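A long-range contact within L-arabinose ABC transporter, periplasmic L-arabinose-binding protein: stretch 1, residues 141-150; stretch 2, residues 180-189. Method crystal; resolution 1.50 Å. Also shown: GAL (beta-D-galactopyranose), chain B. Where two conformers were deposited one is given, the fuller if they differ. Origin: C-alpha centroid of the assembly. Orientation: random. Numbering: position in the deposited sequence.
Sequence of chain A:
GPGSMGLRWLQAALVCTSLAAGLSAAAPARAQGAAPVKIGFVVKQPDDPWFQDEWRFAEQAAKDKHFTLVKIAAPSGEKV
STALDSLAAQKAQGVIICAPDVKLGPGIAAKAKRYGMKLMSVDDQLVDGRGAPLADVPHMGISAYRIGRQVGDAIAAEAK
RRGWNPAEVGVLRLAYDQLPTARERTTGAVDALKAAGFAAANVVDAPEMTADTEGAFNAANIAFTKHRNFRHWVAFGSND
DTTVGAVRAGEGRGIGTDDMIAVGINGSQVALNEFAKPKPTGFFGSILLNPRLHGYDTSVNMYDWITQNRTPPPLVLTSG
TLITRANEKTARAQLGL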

# COMPACT_ATOMS: atom_id res chain seq x y z
N GLY A 141 -0.14 1.76 -10.27
CA GLY A 141 -0.58 1.70 -8.88
C GLY A 141 -1.84 0.90 -8.79
O GLY A 141 -2.23 0.25 -9.76
N ILE A 142 -2.49 0.96 -7.63
CA ILE A 142 -3.72 0.22 -7.43
C ILE A 142 -4.92 1.12 -7.71
O ILE A 142 -4.83 2.35 -7.61
CB ILE A 142 -3.81 -0.41 -6.02
CG1 ILE A 142 -4.05 0.63 -4.91
CG2 ILE A 142 -2.57 -1.22 -5.74
CD1 ILE A 142 -4.28 0.01 -3.55
N SER A 143 -6.05 0.51 -8.05
CA SER A 143 -7.32 1.24 -8.19
C SER A 143 -7.86 1.55 -6.80
O SER A 143 -8.69 0.83 -6.25
CB SER A 143 -8.33 0.45 -9.03
OG SER A 143 -9.39 1.34 -9.43
N ALA A 144 -7.34 2.62 -6.20
CA ALA A 144 -7.39 2.83 -4.76
C ALA A 144 -8.79 2.96 -4.17
O ALA A 144 -9.09 2.35 -3.15
CB ALA A 144 -6.53 4.02 -4.37
N TYR A 145 -9.64 3.74 -4.83
CA TYR A 145 -10.99 3.92 -4.34
C TYR A 145 -11.75 2.60 -4.35
O TYR A 145 -12.38 2.24 -3.35
CB TYR A 145 -11.73 5.01 -5.12
CG TYR A 145 -13.11 5.26 -4.55
CD1 TYR A 145 -13.29 6.05 -3.41
CD2 TYR A 145 -14.24 4.66 -5.11
CE1 TYR A 145 -14.55 6.23 -2.86
CE2 TYR A 145 -15.49 4.84 -4.56
CZ TYR A 145 -15.64 5.63 -3.42
OH TYR A 145 -16.92 5.80 -2.88
N ARG A 146 -11.68 1.87 -5.47
CA ARG A 146 -12.36 0.59 -5.57
C ARG A 146 -11.83 -0.43 -4.57
O ARG A 146 -12.59 -1.18 -3.99
CB ARG A 146 -12.25 0.01 -6.98
CG ARG A 146 -13.05 0.79 -8.01
CD ARG A 146 -13.31 0.02 -9.30
NE ARG A 146 -12.42 -1.13 -9.47
CZ ARG A 146 -11.35 -1.20 -10.25
NH1 ARG A 146 -10.97 -0.20 -11.04
NH2 ARG A 146 -10.64 -2.31 -10.26
N ILE A 147 -10.53 -0.42 -4.32
CA ILE A 147 -9.90 -1.29 -3.32
C ILE A 147 -10.46 -0.96 -1.94
O ILE A 147 -10.82 -1.83 -1.15
CB ILE A 147 -8.37 -1.11 -3.32
CG1 ILE A 147 -7.76 -1.55 -4.66
CG2 ILE A 147 -7.72 -1.87 -2.16
CD1 ILE A 147 -7.96 -3.01 -5.00
N GLY A 148 -10.50 0.32 -1.63
CA GLY A 148 -11.13 0.76 -0.40
C GLY A 148 -12.57 0.28 -0.25
O GLY A 148 -12.99 -0.13 0.84
N ARG A 149 -13.36 0.39 -1.32
CA ARG A 149 -14.72 -0.15 -1.27
C ARG A 149 -14.72 -1.62 -0.87
O ARG A 149 -15.58 -2.06 -0.10
CB ARG A 149 -15.42 0.02 -2.62
CG ARG A 149 -15.67 1.46 -3.03
CD ARG A 149 -16.62 2.19 -2.10
NE ARG A 149 -17.98 1.67 -2.16
CZ ARG A 149 -19.08 2.41 -2.32
NH1 ARG A 149 -19.01 3.74 -2.49
NH2 ARG A 149 -20.26 1.82 -2.30
N GLN A 150 -13.82 -2.39 -1.46
CA GLN A 150 -13.66 -3.81 -1.10
C GLN A 150 -13.32 -4.00 0.37
O GLN A 150 -13.82 -4.92 1.01
CB GLN A 150 -12.62 -4.50 -1.96
CG GLN A 150 -12.99 -4.60 -3.43
CD GLN A 150 -11.85 -5.18 -4.21
OE1 GLN A 150 -10.89 -4.49 -4.52
NE2 GLN A 150 -11.91 -6.44 -4.51
N PRO A 180 -2.42 10.99 -1.98
CA PRO A 180 -3.69 10.67 -2.62
C PRO A 180 -4.10 9.20 -2.59
O PRO A 180 -5.25 8.91 -2.29
CB PRO A 180 -3.49 11.17 -4.06
CG PRO A 180 -2.56 12.30 -3.90
CD PRO A 180 -1.63 11.94 -2.78
N THR A 181 -3.19 8.27 -2.87
CA THR A 181 -3.60 6.87 -2.90
C THR A 181 -4.06 6.42 -1.53
O THR A 181 -4.99 5.65 -1.39
CB THR A 181 -2.51 5.93 -3.50
OG1 THR A 181 -3.03 4.60 -3.64
CG2 THR A 181 -1.26 5.89 -2.64
N ALA A 182 -3.42 6.91 -0.47
CA ALA A 182 -3.86 6.57 0.87
C ALA A 182 -5.23 7.15 1.20
O ALA A 182 -6.07 6.48 1.78
CB ALA A 182 -2.83 7.01 1.91
N ARG A 183 -5.44 8.42 0.84
CA ARG A 183 -6.72 9.07 1.04
C ARG A 183 -7.83 8.32 0.30
O ARG A 183 -8.90 8.10 0.84
CB ARG A 183 -6.68 10.52 0.57
CG ARG A 183 -7.93 11.32 0.92
CD ARG A 183 -8.02 12.67 0.21
NE ARG A 183 -8.29 12.50 -1.23
CZ ARG A 183 -9.48 12.16 -1.75
NH1 ARG A 183 -10.56 11.99 -0.98
NH2 ARG A 183 -9.59 12.01 -3.06
N GLU A 184 -7.56 7.90 -0.93
CA GLU A 184 -8.60 7.23 -1.72
C GLU A 184 -8.98 5.86 -1.14
O GLU A 184 -10.17 5.49 -1.12
CB GLU A 184 -8.15 7.09 -3.17
CG GLU A 184 -8.06 8.42 -3.91
CD GLU A 184 -7.20 8.37 -5.17
OE1 GLU A 184 -6.91 7.27 -5.68
OE2 GLU A 184 -6.84 9.46 -5.68
N ARG A 185 -7.99 5.13 -0.63
CA ARG A 185 -8.22 3.84 0.00
C ARG A 185 -9.14 3.98 1.20
O ARG A 185 -10.07 3.19 1.35
CB ARG A 185 -6.91 3.20 0.46
CG ARG A 185 -5.99 2.83 -0.67
CD ARG A 185 -4.57 2.58 -0.21
NE ARG A 185 -3.63 2.74 -1.31
CZ ARG A 185 -2.45 2.12 -1.39
NH1 ARG A 185 -2.08 1.27 -0.44
NH2 ARG A 185 -1.63 2.34 -2.42
N THR A 186 -8.88 4.97 2.06
CA THR A 186 -9.70 5.11 3.27
C THR A 186 -11.07 5.70 2.98
O THR A 186 -12.04 5.32 3.63
CB THR A 186 -8.99 5.87 4.41
OG1 THR A 186 -8.64 7.19 4.00
CG2 THR A 186 -7.78 5.11 4.84
N THR A 187 -11.15 6.60 2.01
CA THR A 187 -12.44 7.15 1.56
C THR A 187 -13.34 6.05 1.00
O THR A 187 -14.52 5.98 1.33
CB THR A 187 -12.22 8.28 0.51
OG1 THR A 187 -11.42 9.31 1.10
CG2 THR A 187 -13.55 8.89 0.10
N GLY A 188 -12.78 5.15 0.20
CA GLY A 188 -13.57 4.03 -0.31
C GLY A 188 -14.10 3.16 0.79
O GLY A 188 -15.28 2.75 0.79
N ALA A 189 -13.25 2.86 1.77
CA ALA A 189 -13.67 2.03 2.89
C ALA A 189 -14.80 2.69 3.68
O ALA A 189 -15.82 2.07 4.02
CB ALA A 189 -12.48 1.70 3.79
C1 GAL B . 1.99 2.00 -1.17
C2 GAL B . 2.01 1.37 0.22
C3 GAL B . 2.31 -0.13 0.07
C4 GAL B . 1.33 -0.76 -0.91
C5 GAL B . 1.40 -0.01 -2.23
C6 GAL B . 0.38 -0.55 -3.24
O1 GAL B . 1.59 3.35 -1.01
O2 GAL B . 3.01 2.00 0.98
O3 GAL B . 2.28 -0.80 1.33
O4 GAL B . 0.02 -0.76 -0.38
O5 GAL B . 1.05 1.34 -2.00
O6 GAL B . 0.46 0.16 -4.46
O HOH W 1 -3.61 4.41 -6.32
O HOH W 2 -5.82 5.65 -7.63
O HOH W 3 -8.95 5.61 -6.93

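Helices 144-150 and 180-189 run broadly parallel, their axes inclined at 37° and 6.4 Å apart at closest approach; no direct hydrogen bond joins them. I142, ending the strand, lays its CD1 over one face of the R185 guanidinium, 3.5 Å from CZ. T181 OG1 accepts from R185 NE (3.0 Å) and R185 NH2 (2.9 Å), steadying the arginine as its NH1 and NH2 donate to galactose O4 and O5 (2.9 Å each). Water 1 bridges I142 O and T181 OG1, 2.7 Å from each. A144 CB points toward stretch 2, 3.6 Å from T181 OG1 and 3.5 Å from E184 OE1, while R185 CA makes a CA-H...O contact to A144 O (3.6 Å). Water 3 accepts from Y145 N (2.9 Å) and donates to E184 OE1 (2.9 Å); the Y145 ring reaches G188, CE1 to CA 3.5 Å. The helices meet most intimately at G148 and G188, whose CA atoms lie 4.1 Å apart. A CB on G148 would clash with R185 O, and one on G188 with Y145 O. This closeness permits CA-H...O contacts from G148 CA to R185 O (3.2 Å) and A189 CA to G148 O (3.1 Å). R149 starts away from the partner helix, yet its CD comes within 3.2 Å of G188 O, and its NH1 donates to Y145 OH (3.0 Å).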